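Long-range contacts in DyP-type peroxidase (Thermobifida cellulosilytica, PDB 4GS1), which probably uses a bound heme to oxidise dyes and other substrates at the expense of hydrogen peroxide, as dye-decolourising peroxidases do: residues G72-L77 / D385-Q390; M106-I111 / F377-A382; M203-G208 / R268-G273; R264-H269 / D301-L306. All coordinates share one frame; numbering follows the deposited sequence.

Interaction 1: residues G72-L77 / D385-Q390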
# COMPACT_ATOMS: atom_id res chain seq x y z
N GLY B 72 26.46 -18.22 -5.46
CA GLY B 72 25.23 -17.70 -4.88
C GLY B 72 24.50 -16.75 -5.81
O GLY B 72 23.27 -16.81 -5.96
N ALA B 73 25.25 -15.85 -6.42
CA ALA B 73 24.69 -14.93 -7.40
C ALA B 73 24.04 -15.68 -8.56
O ALA B 73 22.91 -15.37 -8.95
CB ALA B 73 25.77 -14.00 -7.92
N ALA B 74 24.75 -16.67 -9.10
CA ALA B 74 24.22 -17.49 -10.18
C ALA B 74 22.89 -18.13 -9.79
O ALA B 74 21.93 -18.09 -10.56
CB ALA B 74 25.21 -18.57 -10.57
N THR B 75 22.85 -18.71 -8.60
CA THR B 75 21.64 -19.37 -8.10
C THR B 75 20.46 -18.41 -8.02
O THR B 75 19.36 -18.71 -8.49
CB THR B 75 21.88 -19.96 -6.70
OG1 THR B 75 22.83 -21.04 -6.79
CG2 THR B 75 20.58 -20.49 -6.11
N ALA B 76 20.68 -17.25 -7.41
CA ALA B 76 19.60 -16.29 -7.22
C ALA B 76 19.11 -15.74 -8.55
O ALA B 76 17.90 -15.71 -8.82
CB ALA B 76 20.06 -15.15 -6.31
N LEU B 77 20.04 -15.28 -9.38
CA LEU B 77 19.67 -14.66 -10.65
C LEU B 77 18.94 -15.63 -11.59
O LEU B 77 17.95 -15.25 -12.23
CB LEU B 77 20.91 -14.06 -11.33
CG LEU B 77 21.54 -12.85 -10.63
CD1 LEU B 77 22.93 -12.58 -11.18
CD2 LEU B 77 20.69 -11.60 -10.79
N ASP B 385 18.04 -17.41 -24.38
CA ASP B 385 18.05 -18.49 -23.40
C ASP B 385 19.05 -18.26 -22.27
O ASP B 385 19.79 -19.17 -21.89
CB ASP B 385 18.31 -19.83 -24.09
CG ASP B 385 17.23 -20.18 -25.10
OD1 ASP B 385 16.04 -19.97 -24.78
OD2 ASP B 385 17.57 -20.65 -26.20
N ARG B 386 19.06 -17.04 -21.74
CA ARG B 386 19.97 -16.68 -20.66
C ARG B 386 19.26 -15.84 -19.60
O ARG B 386 18.21 -15.26 -19.88
CB ARG B 386 21.17 -15.91 -21.22
CG ARG B 386 21.90 -16.63 -22.35
CD ARG B 386 23.05 -15.81 -22.91
NE ARG B 386 24.14 -15.65 -21.95
CZ ARG B 386 24.99 -16.61 -21.61
NH1 ARG B 386 24.86 -17.83 -22.14
NH2 ARG B 386 25.96 -16.37 -20.74
N TYR B 387 19.82 -15.81 -18.40
CA TYR B 387 19.27 -14.98 -17.32
C TYR B 387 20.07 -13.68 -17.19
O TYR B 387 21.24 -13.63 -17.58
CB TYR B 387 19.23 -15.76 -16.00
CG TYR B 387 20.56 -16.23 -15.45
CD1 TYR B 387 21.00 -17.54 -15.64
CD2 TYR B 387 21.37 -15.38 -14.70
CE1 TYR B 387 22.21 -17.97 -15.12
CE2 TYR B 387 22.57 -15.80 -14.18
CZ TYR B 387 22.99 -17.10 -14.39
OH TYR B 387 24.20 -17.49 -13.86
N PRO B 388 19.43 -12.61 -16.68
CA PRO B 388 20.15 -11.33 -16.55
C PRO B 388 21.35 -11.48 -15.63
O PRO B 388 21.20 -11.96 -14.51
CB PRO B 388 19.11 -10.41 -15.91
CG PRO B 388 17.80 -10.95 -16.39
CD PRO B 388 17.99 -12.45 -16.40
N GLY B 389 22.53 -11.10 -16.12
CA GLY B 389 23.75 -11.21 -15.34
C GLY B 389 24.52 -12.50 -15.60
O GLY B 389 25.58 -12.73 -15.01
N GLN B 390 24.00 -13.36 -16.47
CA GLN B 390 24.68 -14.63 -16.75
C GLN B 390 26.05 -14.39 -17.40
O GLN B 390 27.01 -15.11 -17.12
CB GLN B 390 23.80 -15.55 -17.62
CG GLN B 390 24.38 -16.97 -17.81
CD GLN B 390 23.37 -17.96 -18.39
OE1 GLN B 390 22.22 -17.62 -18.64
NE2 GLN B 390 23.82 -19.19 -18.60

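Interaction 2: residues M106-I111 / F377-A382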
# COMPACT_ATOMS: atom_id res chain seq x y z
N MET B 106 4.91 -7.63 -14.04
CA MET B 106 6.24 -7.55 -14.63
C MET B 106 7.32 -7.60 -13.56
O MET B 106 7.15 -7.05 -12.47
CB MET B 106 6.37 -6.27 -15.47
CG MET B 106 5.91 -4.99 -14.75
SD MET B 106 6.12 -3.49 -15.77
CE MET B 106 4.94 -3.78 -17.09
N VAL B 107 8.44 -8.25 -13.90
CA VAL B 107 9.56 -8.45 -12.99
C VAL B 107 10.86 -7.94 -13.62
O VAL B 107 11.19 -8.31 -14.75
CB VAL B 107 9.73 -9.95 -12.62
CG1 VAL B 107 10.87 -10.14 -11.62
CG2 VAL B 107 8.44 -10.52 -12.04
N THR B 108 11.58 -7.08 -12.88
CA THR B 108 12.87 -6.55 -13.30
C THR B 108 13.96 -7.05 -12.35
O THR B 108 13.76 -7.03 -11.13
CB THR B 108 12.89 -5.02 -13.22
OG1 THR B 108 11.66 -4.49 -13.72
CG2 THR B 108 14.07 -4.44 -14.01
N ILE B 109 15.10 -7.47 -12.89
CA ILE B 109 16.18 -8.02 -12.07
C ILE B 109 17.45 -7.16 -12.17
O ILE B 109 17.93 -6.89 -13.26
CB ILE B 109 16.52 -9.48 -12.48
CG1 ILE B 109 15.28 -10.38 -12.37
CG2 ILE B 109 17.64 -10.03 -11.64
CD1 ILE B 109 15.49 -11.78 -13.01
N GLY B 110 17.98 -6.73 -11.03
CA GLY B 110 19.15 -5.86 -11.05
C GLY B 110 20.28 -6.30 -10.13
O GLY B 110 20.08 -7.14 -9.24
N ILE B 111 21.45 -5.70 -10.34
CA ILE B 111 22.69 -6.12 -9.70
C ILE B 111 23.42 -4.90 -9.13
O ILE B 111 23.58 -3.89 -9.82
CB ILE B 111 23.59 -6.81 -10.74
CG1 ILE B 111 22.99 -8.17 -11.12
CG2 ILE B 111 25.03 -6.97 -10.23
CD1 ILE B 111 23.58 -8.76 -12.40
N PHE B 377 21.54 0.35 -9.20
CA PHE B 377 21.54 -1.02 -9.70
C PHE B 377 21.75 -1.07 -11.20
O PHE B 377 21.19 -0.26 -11.94
CB PHE B 377 20.22 -1.73 -9.37
CG PHE B 377 20.01 -1.97 -7.91
CD1 PHE B 377 20.74 -2.95 -7.24
CD2 PHE B 377 19.09 -1.23 -7.19
CE1 PHE B 377 20.56 -3.17 -5.88
CE2 PHE B 377 18.90 -1.45 -5.83
CZ PHE B 377 19.64 -2.42 -5.18
N ALA B 378 22.56 -2.03 -11.63
CA ALA B 378 22.76 -2.32 -13.04
C ALA B 378 21.70 -3.33 -13.48
O ALA B 378 21.51 -4.37 -12.83
CB ALA B 378 24.16 -2.88 -13.28
N VAL B 379 21.00 -3.02 -14.56
CA VAL B 379 19.92 -3.88 -15.03
C VAL B 379 20.24 -4.34 -16.44
O VAL B 379 20.00 -3.63 -17.42
CB VAL B 379 18.56 -3.14 -14.96
CG1 VAL B 379 17.45 -4.01 -15.54
CG2 VAL B 379 18.24 -2.76 -13.52
N PRO B 380 20.81 -5.54 -16.56
CA PRO B 380 21.30 -5.96 -17.88
C PRO B 380 20.21 -6.44 -18.84
O PRO B 380 19.10 -6.75 -18.43
CB PRO B 380 22.28 -7.10 -17.55
CG PRO B 380 21.84 -7.62 -16.22
CD PRO B 380 21.19 -6.47 -15.48
N ALA B 381 20.55 -6.47 -20.13
CA ALA B 381 19.72 -7.13 -21.12
C ALA B 381 20.22 -8.56 -21.28
O ALA B 381 21.43 -8.79 -21.43
CB ALA B 381 19.80 -6.39 -22.45
N ALA B 382 19.31 -9.53 -21.26
CA ALA B 382 19.70 -10.92 -21.46
C ALA B 382 19.16 -11.43 -22.79
O ALA B 382 18.03 -11.12 -23.17
CB ALA B 382 19.19 -11.79 -20.32

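Interaction 3: residues M203-G208 / R268-G273. With HEM (protoporphyrin IX containing Fe), chain F.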
# COMPACT_ATOMS: atom_id res chain seq x y z
N MET B 203 2.21 15.62 -3.57
CA MET B 203 2.20 17.08 -3.44
C MET B 203 1.18 17.68 -4.40
O MET B 203 0.98 18.91 -4.43
CB MET B 203 3.58 17.66 -3.73
CG MET B 203 4.50 17.70 -2.52
SD MET B 203 6.17 18.18 -2.99
CE MET B 203 6.88 18.49 -1.37
N GLY B 204 0.53 16.83 -5.19
CA GLY B 204 -0.49 17.27 -6.11
C GLY B 204 -0.00 17.54 -7.53
O GLY B 204 -0.80 17.85 -8.42
N GLN B 205 1.30 17.39 -7.75
CA GLN B 205 1.90 17.77 -9.03
C GLN B 205 1.82 16.68 -10.08
O GLN B 205 2.07 15.52 -9.80
CB GLN B 205 3.38 18.12 -8.81
CG GLN B 205 3.57 19.20 -7.76
CD GLN B 205 4.82 19.02 -6.93
OE1 GLN B 205 5.50 18.00 -7.01
NE2 GLN B 205 5.14 20.03 -6.11
N ILE B 206 1.51 17.06 -11.32
CA ILE B 206 1.72 16.16 -12.45
C ILE B 206 3.22 15.86 -12.51
O ILE B 206 4.05 16.76 -12.43
CB ILE B 206 1.23 16.84 -13.74
CG1 ILE B 206 -0.30 16.93 -13.73
CG2 ILE B 206 1.68 16.06 -14.97
CD1 ILE B 206 -0.86 17.88 -14.79
N ASP B 207 3.58 14.58 -12.63
CA ASP B 207 4.97 14.18 -12.44
C ASP B 207 5.34 13.18 -13.53
O ASP B 207 4.86 12.04 -13.52
CB ASP B 207 5.11 13.57 -11.03
CG ASP B 207 6.55 13.47 -10.55
OD1 ASP B 207 7.46 13.38 -11.40
OD2 ASP B 207 6.77 13.44 -9.31
N GLY B 208 6.16 13.62 -14.49
CA GLY B 208 6.58 12.77 -15.59
C GLY B 208 6.60 13.44 -16.96
O GLY B 208 7.09 12.88 -17.94
N ARG B 268 5.87 25.09 -12.54
CA ARG B 268 4.71 24.73 -13.37
C ARG B 268 3.42 24.91 -12.58
O ARG B 268 3.43 24.84 -11.36
CB ARG B 268 4.82 23.27 -13.82
CG ARG B 268 5.87 23.00 -14.90
CD ARG B 268 5.91 21.50 -15.20
NE ARG B 268 6.82 21.11 -16.28
CZ ARG B 268 6.48 21.02 -17.56
NH1 ARG B 268 5.24 21.34 -17.95
NH2 ARG B 268 7.37 20.61 -18.46
N HIS B 269 2.33 25.14 -13.30
CA HIS B 269 0.99 25.23 -12.72
C HIS B 269 0.53 23.90 -12.14
O HIS B 269 0.78 22.84 -12.72
CB HIS B 269 -0.02 25.66 -13.79
CG HIS B 269 0.17 27.06 -14.27
ND1 HIS B 269 -0.39 28.14 -13.62
CD2 HIS B 269 0.86 27.56 -15.33
CE1 HIS B 269 -0.05 29.25 -14.26
NE2 HIS B 269 0.69 28.93 -15.30
N LEU B 270 -0.17 23.94 -11.00
CA LEU B 270 -0.66 22.73 -10.36
C LEU B 270 -1.85 22.13 -11.10
O LEU B 270 -1.92 20.91 -11.29
CB LEU B 270 -1.01 22.99 -8.89
CG LEU B 270 0.05 22.69 -7.83
CD1 LEU B 270 -0.39 23.20 -6.46
CD2 LEU B 270 0.36 21.20 -7.76
N ASP B 271 -2.78 22.97 -11.54
CA ASP B 271 -3.98 22.47 -12.20
C ASP B 271 -3.73 21.86 -13.58
O ASP B 271 -4.14 20.72 -13.85
CB ASP B 271 -5.10 23.54 -12.25
CG ASP B 271 -4.67 24.84 -12.91
OD1 ASP B 271 -3.47 25.07 -13.16
OD2 ASP B 271 -5.57 25.67 -13.18
N THR B 272 -3.04 22.59 -14.45
CA THR B 272 -2.85 22.16 -15.83
C THR B 272 -1.52 21.47 -16.06
O THR B 272 -1.34 20.78 -17.06
CB THR B 272 -2.88 23.35 -16.78
OG1 THR B 272 -1.80 24.24 -16.45
CG2 THR B 272 -4.20 24.11 -16.67
N GLY B 273 -0.56 21.69 -15.17
CA GLY B 273 0.78 21.17 -15.39
C GLY B 273 1.60 21.98 -16.37
O GLY B 273 2.74 21.62 -16.68
CHA HEM F . 10.62 17.60 -13.23
CHB HEM F . 8.68 16.74 -8.88
CHC HEM F . 12.89 14.91 -7.30
CHD HEM F . 14.74 15.37 -11.78
C1A HEM F . 9.75 17.54 -12.18
C2A HEM F . 8.40 18.05 -12.20
C3A HEM F . 7.87 17.81 -11.00
C4A HEM F . 8.86 17.14 -10.19
CMA HEM F . 6.44 18.17 -10.52
CAA HEM F . 7.74 18.74 -13.42
CBA HEM F . 6.95 17.75 -14.30
CGA HEM F . 7.85 16.81 -15.05
O1A HEM F . 8.46 17.24 -16.08
O2A HEM F . 7.93 15.62 -14.65
C1B HEM F . 9.65 16.19 -8.08
C2B HEM F . 9.49 15.88 -6.67
C3B HEM F . 10.66 15.39 -6.22
C4B HEM F . 11.59 15.36 -7.34
CMB HEM F . 8.18 16.15 -5.90
CAB HEM F . 11.02 14.88 -4.81
CBB HEM F . 10.10 14.44 -3.92
C1C HEM F . 13.76 14.88 -8.38
C2C HEM F . 15.14 14.41 -8.37
C3C HEM F . 15.64 14.52 -9.62
C4C HEM F . 14.60 15.09 -10.44
CMC HEM F . 15.84 13.83 -7.12
CAC HEM F . 17.05 14.18 -10.19
CBC HEM F . 18.16 14.07 -9.46
C1D HEM F . 13.80 15.98 -12.56
C2D HEM F . 13.96 16.24 -13.98
C3D HEM F . 12.69 16.94 -14.42
C4D HEM F . 11.87 17.03 -13.24
CMD HEM F . 15.18 15.90 -14.87
CAD HEM F . 12.37 17.43 -15.84
CBD HEM F . 13.06 18.78 -16.09
CGD HEM F . 12.75 19.19 -17.51
O1D HEM F . 11.77 19.96 -17.72
O2D HEM F . 13.46 18.74 -18.45
NA HEM F . 10.02 16.99 -10.94
NB HEM F . 10.95 15.87 -8.45
NC HEM F . 13.46 15.31 -9.67
ND HEM F . 12.54 16.46 -12.16
FE HEM F . 11.78 16.25 -10.29
O HOH W 1 0.66 19.56 -11.76

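Interaction 4: residues R264-H269 / D301-L306. With HEM (protoporphyrin IX containing Fe), chain F.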
# COMPACT_ATOMS: atom_id res chain seq x y z
N ARG B 264 5.48 28.07 -7.76
CA ARG B 264 6.80 28.68 -7.95
C ARG B 264 7.95 27.80 -7.46
O ARG B 264 9.09 27.92 -7.94
CB ARG B 264 6.87 30.07 -7.30
CG ARG B 264 6.12 31.14 -8.07
CD ARG B 264 6.00 32.43 -7.26
NE ARG B 264 4.92 33.25 -7.79
CZ ARG B 264 3.85 33.62 -7.11
NH1 ARG B 264 3.69 33.29 -5.83
NH2 ARG B 264 2.93 34.36 -7.72
N VAL B 265 7.68 26.90 -6.51
CA VAL B 265 8.71 25.95 -6.08
C VAL B 265 9.12 25.05 -7.26
O VAL B 265 10.31 24.76 -7.44
CB VAL B 265 8.22 25.09 -4.89
CG1 VAL B 265 9.17 23.92 -4.64
CG2 VAL B 265 8.12 25.94 -3.63
N ILE B 266 8.15 24.64 -8.06
CA ILE B 266 8.39 23.72 -9.18
C ILE B 266 8.71 24.45 -10.47
O ILE B 266 9.65 24.10 -11.19
CB ILE B 266 7.17 22.81 -9.42
CG1 ILE B 266 6.95 21.88 -8.22
CG2 ILE B 266 7.34 21.99 -10.70
CD1 ILE B 266 8.14 20.93 -7.95
N GLY B 267 7.90 25.47 -10.78
CA GLY B 267 8.00 26.18 -12.05
C GLY B 267 6.89 25.81 -13.02
O GLY B 267 6.95 26.18 -14.19
N ARG B 268 5.87 25.09 -12.54
CA ARG B 268 4.71 24.73 -13.37
C ARG B 268 3.42 24.91 -12.58
O ARG B 268 3.43 24.84 -11.36
CB ARG B 268 4.82 23.27 -13.82
CG ARG B 268 5.87 23.00 -14.90
CD ARG B 268 5.91 21.50 -15.20
NE ARG B 268 6.82 21.11 -16.28
CZ ARG B 268 6.48 21.02 -17.56
NH1 ARG B 268 5.24 21.34 -17.95
NH2 ARG B 268 7.37 20.61 -18.46
N HIS B 269 2.33 25.14 -13.30
CA HIS B 269 0.99 25.23 -12.72
C HIS B 269 0.53 23.90 -12.14
O HIS B 269 0.78 22.84 -12.72
CB HIS B 269 -0.02 25.66 -13.79
CG HIS B 269 0.17 27.06 -14.27
ND1 HIS B 269 -0.39 28.14 -13.62
CD2 HIS B 269 0.86 27.56 -15.33
CE1 HIS B 269 -0.05 29.25 -14.26
NE2 HIS B 269 0.69 28.93 -15.30
N ASP B 301 15.39 29.56 -8.50
CA ASP B 301 15.54 28.34 -7.72
C ASP B 301 14.42 27.33 -7.97
O ASP B 301 14.24 26.40 -7.20
CB ASP B 301 15.66 28.65 -6.22
CG ASP B 301 14.42 29.35 -5.66
OD1 ASP B 301 13.54 29.74 -6.46
OD2 ASP B 301 14.32 29.50 -4.42
N ALA B 302 13.67 27.50 -9.06
CA ALA B 302 12.60 26.55 -9.37
C ALA B 302 13.17 25.20 -9.78
O ALA B 302 14.16 25.12 -10.50
CB ALA B 302 11.72 27.08 -10.49
N HIS B 303 12.52 24.13 -9.31
CA HIS B 303 12.93 22.76 -9.59
C HIS B 303 13.17 22.50 -11.09
O HIS B 303 14.23 21.99 -11.46
CB HIS B 303 11.90 21.78 -9.03
CG HIS B 303 12.30 20.34 -9.16
ND1 HIS B 303 13.31 19.78 -8.41
CD2 HIS B 303 11.80 19.35 -9.93
CE1 HIS B 303 13.42 18.50 -8.72
NE2 HIS B 303 12.52 18.22 -9.64
N VAL B 304 12.21 22.85 -11.94
CA VAL B 304 12.38 22.52 -13.36
C VAL B 304 13.44 23.36 -14.04
O VAL B 304 13.98 22.94 -15.06
CB VAL B 304 11.06 22.53 -14.18
CG1 VAL B 304 10.00 21.65 -13.50
CG2 VAL B 304 10.55 23.95 -14.39
N ARG B 305 13.75 24.53 -13.49
CA ARG B 305 14.85 25.33 -14.03
C ARG B 305 16.18 24.62 -13.77
O ARG B 305 17.02 24.51 -14.67
CB ARG B 305 14.87 26.75 -13.43
CG ARG B 305 16.08 27.57 -13.88
CD ARG B 305 16.09 28.97 -13.28
NE ARG B 305 14.99 29.80 -13.79
CZ ARG B 305 14.98 30.40 -14.97
NH1 ARG B 305 13.94 31.14 -15.33
NH2 ARG B 305 16.02 30.28 -15.79
N LEU B 306 16.36 24.13 -12.55
CA LEU B 306 17.64 23.54 -12.20
C LEU B 306 17.81 22.14 -12.75
O LEU B 306 18.93 21.69 -12.99
CB LEU B 306 17.85 23.56 -10.69
CG LEU B 306 17.85 24.94 -10.03
CD1 LEU B 306 18.05 24.76 -8.53
CD2 LEU B 306 18.95 25.82 -10.61
CHA HEM F . 10.62 17.60 -13.23
CHB HEM F . 8.68 16.74 -8.88
CHC HEM F . 12.89 14.91 -7.30
CHD HEM F . 14.74 15.37 -11.78
C1A HEM F . 9.75 17.54 -12.18
C2A HEM F . 8.40 18.05 -12.20
C3A HEM F . 7.87 17.81 -11.00
C4A HEM F . 8.86 17.14 -10.19
CMA HEM F . 6.44 18.17 -10.52
CAA HEM F . 7.74 18.74 -13.42
CBA HEM F . 6.95 17.75 -14.30
CGA HEM F . 7.85 16.81 -15.05
O1A HEM F . 8.46 17.24 -16.08
O2A HEM F . 7.93 15.62 -14.65
C1B HEM F . 9.65 16.19 -8.08
C2B HEM F . 9.49 15.88 -6.67
C3B HEM F . 10.66 15.39 -6.22
C4B HEM F . 11.59 15.36 -7.34
CMB HEM F . 8.18 16.15 -5.90
CAB HEM F . 11.02 14.88 -4.81
CBB HEM F . 10.10 14.44 -3.92
C1C HEM F . 13.76 14.88 -8.38
C2C HEM F . 15.14 14.41 -8.37
C3C HEM F . 15.64 14.52 -9.62
C4C HEM F . 14.60 15.09 -10.44
CMC HEM F . 15.84 13.83 -7.12
CAC HEM F . 17.05 14.18 -10.19
CBC HEM F . 18.16 14.07 -9.46
C1D HEM F . 13.80 15.98 -12.56
C2D HEM F . 13.96 16.24 -13.98
C3D HEM F . 12.69 16.94 -14.42
C4D HEM F . 11.87 17.03 -13.24
CMD HEM F . 15.18 15.90 -14.87
CAD HEM F . 12.37 17.43 -15.84
CBD HEM F . 13.06 18.78 -16.09
CGD HEM F . 12.75 19.19 -17.51
O1D HEM F . 11.77 19.96 -17.72
O2D HEM F . 13.46 18.74 -18.45
NA HEM F . 10.02 16.99 -10.94
NB HEM F . 10.95 15.87 -8.45
NC HEM F . 13.46 15.31 -9.67
ND HEM F . 12.54 16.46 -12.16
FE HEM F . 11.78 16.25 -10.29
O HOH W 2 10.80 29.03 -6.01

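Interaction 1: residues G72-L77 / D385-Q390
Tyr387, whose side chain leans on Ala74 and Leu77, is fixed at its backbone by a bond from its N-H to Gln390 OE1, 3.0 Å long, with the donor in the plane of the side-chain carbonyl. The backbone closes the same turn in the other direction, Gln390 N donating to Tyr387 O. With CG of Tyr387 between the backbone N and the carbonyl carbon (chi1 62°), the ring has one face under Gln390 CB, while Leu77 approaches it obliquely, CB 3.6 Å from Tyr387 CD2. The phenol end passes along the helix, and Tyr387 OH sits 3.6 Å from Ala74 CB. Farther on, the two methyls of Leu77 straddle the next carbonyl: CD1 and CD2 each lie 3.8 Å from Pro388 O, which is buried here and has no polar partner in the model. Gly389 follows with positive phi, and a side chain on it would press on Leu77 CD1. Val393 of helix 390-393 also touches Ala74, Leu77 and Tyr387. Tyr387 to Gln390 thus form a type II beta turn with Pro-Gly at its centre, packed against helix 66-90 of the N-terminal ferredoxin-like unit.

Interaction 2: residues M106-I111 / F377-A382
The ring of Phe377 meets strand 106-111 with its edge: CD1 comes 3.8 Å from Ile111 C, which lies in the ring plane, while Gly110 C stands oblique to the ring. Met150 of strand 149-155 also touches this ring. The contact joins the edge strands of two four-stranded antiparallel sheets, one from each ferredoxin-like half of the peroxidase, at a single antiparallel bridge. Ile111 and Ala378 form its hydrogen-bonded pair: Ile111 N reaches Ala378 O at 2.8 Å with an N-H...O angle of 145°, and the return bond from Ala378 N to Ile111 O is straighter, at 164°. The strands diverge strongly, 128° between their directions, so the pairing does not extend and side chains fill the rest of the contact. Val379 carries much of that filling. Its CG1, anti to the backbone N, touches Thr108 CG2 at 3.7 Å, the two side chains crossing nearly at right angles, and CG2 comes to 4.1 Å from Gly110 CA. An alanine at Val379 would probably leave the Thr108 methyl without its partner and open a gap beside Gly110. Thr108 OG1 is engaged elsewhere, with Pro41 O and Gln152 OE1. A side chain on Gly110 would be tight against Val379 CG2 and Phe377 CB. Pro380 continues the apolar contact beyond the bridge, its CG 4.3 Å from Ile111 CD1. Besides the amide bond, Ala378 O receives a CA-H...O contact from Gly110 CA at 3.3 Å.

Interaction 3: residues M203-G208 / R268-G273
Gln205 and Leu270 bring the two loops to 5.7 Å between CA atoms, and the backbones are joined by a water that accepts from Ile206 N at 2.7 Å and donates to Leu270 O. The side chains close in around this link. Leu270 turns its CD2 to Gly204 O, at 3.6 Å, and to Gln205 CG, the Gln205 and Leu270 chains crossing obliquely. Ile206 sends CD1 into the turn of the other loop, 3.7 Å from Gly273 CA, where any CB would clash with it. That turn is braced by Arg268, whose NH1 donates to Gly273 O at 2.8 Å, nearly along the C=O axis and in the guanidinium plane; the extended Arg268 chain passes the heme, CD 3.8 Å from HEM CAA. Gly204 to Gly208 read as the GXXDG motif of dye-decolourising peroxidases. Gly208 N holds the propionate oxygen HEM O2A at 2.7 Å, Gln205 OE1 lies 3.4 Å from HEM CMB with Asn201 as its polar partner, and Asp207, with Arg319 and Leu338, lines the site of the bound oxygen molecule. Arg200 adds bonds to carbonyls of both loops. The loop 203-208, after strand 176-185, is flanked by helix 251-256 through Met203 and Gln205, while Gln205 and Leu270 also touch helix 259-266.

Interaction 4: residues R264-H269 / D301-L306
Ile266 and Val304 form the tight part of this contact: Val304 N donates to Ile266 O at 2.9 Å, nearly straight at 172°, and Val304 CG2 also approaches that oxygen, at 3.3 Å. The neighbouring bond, His303 N to Val265 O, is as straight. Next in the chain, Gly267 leaves the helix with positive phi, and a side chain there would clash with Val304 CG2. The end of helix 259-266 thereby gives two carbonyls to the first amides of helix 303-307, the element that carries the proximal heme ligand. His303, with CG anti to its backbone N (chi1 -175°), binds the iron through NE2 at 2.2 Å, while ND1 bonds to Asp363. Ile266 lies alongside it, CD1 4.0 Å from His303 CB, and its CG2 reaches HEM CMA at 3.9 Å. An alanine at Ile266 would probably open a gap between the heme methyl, Val304 and the histidine. Val304 CG1 also meets the guanidinium edge of Arg268. Toward solvent the segments part, and a water bridges them, donating to Arg264 O at 2.8 Å and to Asp301 OD1. Beyond it the exposed Arg264 side chain leads away to a salt bridge with Asp261.

Overall arrangement
All four contacts are largely buried, but they fall into two groups on opposite sides of the chain's centre. Interactions 1 and 2 touch, Leu77 CD2 meeting Ile109 CG2 at 3.5 Å, and belong to the region where the C-terminal tail and last strand pack on the N-terminal half; their chemistry is apolar, apart from the backbone bridge of interaction 2. Interactions 3 and 4, with centres about 11 Å apart, share Arg268 and His269, and both border the heme, interaction 4 supplying the iron ligand on one face and interaction 3 lining its rim, with Asp207 reaching over the other face. There backbone carbonyls, waters and the iron ligand add polar bonds, and both contacts have an exposed margin.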